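Local coordinates for protein acetylxylan esterase (Geobacillus stearothermophilus, PDB 4JJ4) that removes acetyl groups from the xylose units of xylan and xylo-oligosaccharides, working as a doughnut-shaped homooctamer of two staggered tetrameric rings, at residues I3-K8 and P50-R55. The protein carries 1 engineered substitution. Numbering follows the deposited sequence.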
# COMPACT_ATOMS: atom_id res chain seq x y z
N ILE A 3 35.33 27.47 -0.02
CA ILE A 3 34.43 27.29 1.10
C ILE A 3 35.31 26.92 2.24
O ILE A 3 36.27 26.20 2.04
CB ILE A 3 33.34 26.19 0.91
CG1 ILE A 3 32.09 26.76 0.21
CG2 ILE A 3 32.75 25.77 2.24
CD1 ILE A 3 32.04 26.70 -1.28
N GLY A 4 34.91 27.38 3.42
CA GLY A 4 35.78 27.41 4.55
C GLY A 4 35.23 26.68 5.73
O GLY A 4 34.02 26.33 5.81
N SER A 5 36.13 26.43 6.66
CA SER A 5 35.79 25.66 7.81
C SER A 5 34.60 26.33 8.47
O SER A 5 34.49 27.55 8.42
CB SER A 5 37.01 25.67 8.69
OG SER A 5 37.91 26.57 8.09
N GLY A 6 33.73 25.53 9.07
CA GLY A 6 32.59 26.04 9.78
C GLY A 6 31.49 26.75 8.97
O GLY A 6 30.50 27.12 9.55
N GLU A 7 31.61 26.89 7.65
CA GLU A 7 30.62 27.67 6.91
C GLU A 7 29.34 26.85 6.53
O GLU A 7 29.36 25.60 6.42
CB GLU A 7 31.31 28.34 5.72
CG GLU A 7 32.40 29.35 6.14
CD GLU A 7 33.29 29.76 5.00
OE1 GLU A 7 32.87 29.54 3.87
OE2 GLU A 7 34.40 30.29 5.23
N LYS A 8 28.21 27.55 6.40
CA LYS A 8 26.96 26.94 5.94
C LYS A 8 26.80 27.19 4.43
O LYS A 8 26.75 28.33 3.95
CB LYS A 8 25.74 27.47 6.71
CG LYS A 8 24.47 26.62 6.50
CD LYS A 8 23.14 27.28 6.86
CE LYS A 8 22.79 27.16 8.30
NZ LYS A 8 21.33 27.25 8.43
N PRO A 50 37.37 16.25 5.35
CA PRO A 50 36.54 15.95 6.55
C PRO A 50 36.61 17.01 7.63
O PRO A 50 35.62 17.30 8.28
CB PRO A 50 37.12 14.62 7.06
CG PRO A 50 38.41 14.43 6.32
CD PRO A 50 38.43 15.28 5.12
N GLU A 51 37.76 17.63 7.78
CA GLU A 51 37.97 18.53 8.92
C GLU A 51 37.31 19.90 8.71
O GLU A 51 37.19 20.69 9.65
CB GLU A 51 39.47 18.67 9.16
CG GLU A 51 40.20 19.58 8.16
CD GLU A 51 40.47 19.00 6.78
OE1 GLU A 51 40.14 17.83 6.43
OE2 GLU A 51 41.02 19.76 5.97
N LEU A 52 36.89 20.21 7.50
CA LEU A 52 36.26 21.48 7.23
C LEU A 52 34.92 21.75 7.89
O LEU A 52 34.53 22.89 8.03
CB LEU A 52 36.20 21.74 5.73
CG LEU A 52 37.61 22.17 5.24
CD1 LEU A 52 37.45 23.01 3.99
CD2 LEU A 52 38.52 22.91 6.26
N GLY A 53 34.23 20.75 8.35
CA GLY A 53 33.12 21.03 9.22
C GLY A 53 31.99 21.78 8.54
O GLY A 53 31.33 22.61 9.16
N ILE A 54 31.76 21.45 7.27
CA ILE A 54 30.92 22.22 6.41
C ILE A 54 29.50 21.79 6.62
O ILE A 54 29.18 20.63 6.65
CB ILE A 54 31.41 22.06 4.99
CG1 ILE A 54 32.76 22.77 4.93
CG2 ILE A 54 30.47 22.71 4.00
CD1 ILE A 54 33.53 22.63 3.64
N ARG A 55 28.65 22.77 6.89
CA ARG A 55 27.26 22.49 7.08
C ARG A 55 26.48 22.69 5.75
O ARG A 55 26.52 23.77 5.14
CB ARG A 55 26.76 23.40 8.14
CG ARG A 55 25.42 22.97 8.60
CD ARG A 55 24.82 23.99 9.50
NE ARG A 55 23.40 23.65 9.74
CZ ARG A 55 22.79 23.91 10.88
NH1 ARG A 55 23.47 24.50 11.89
NH2 ARG A 55 21.52 23.57 11.04
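With CG anti to the backbone N in both residues (chi1 -166° and -167°), Lys8 and Arg55 send their side chains off the same face of the sheet, running alongside each other in one direction. A bend at chi3 of Lys8 lays its CE over one face of the Arg55 guanidinium, off-centre and 3.8 Å from NE. The two like charges, Lys8 NZ and Arg55 NE 4.4 Å apart, have separate partners that probably ease their proximity: Lys8 NZ hydrogen-bonds to Gln80 O, while Arg55 forms salt bridges with Glu27 and with Glu105 of a neighbouring subunit. Replacing Lys8 by alanine would probably cost Arg55 the CE contact on that face and leave Gln80 O without its ammonium donor. Here strands 8-13 and 55-58, neighbours in the parallel sheet of the SGNH hydrolase fold, begin their pairing, Arg55 N donating to Glu7 O (3.0 Å). Ahead of them, the type II turn from Gly4 to Glu7 places Gly6 N 2.9 Å from Leu52 O, which receives it nearly end-on, at a C=O...N angle of 166°. Next to Gly4, Ile54 lies roughly perpendicular to Ile3, its CD1 3.5 Å from Ile3 CG2, and Leu52 CD1 approaches Ile3 O at 3.9 Å.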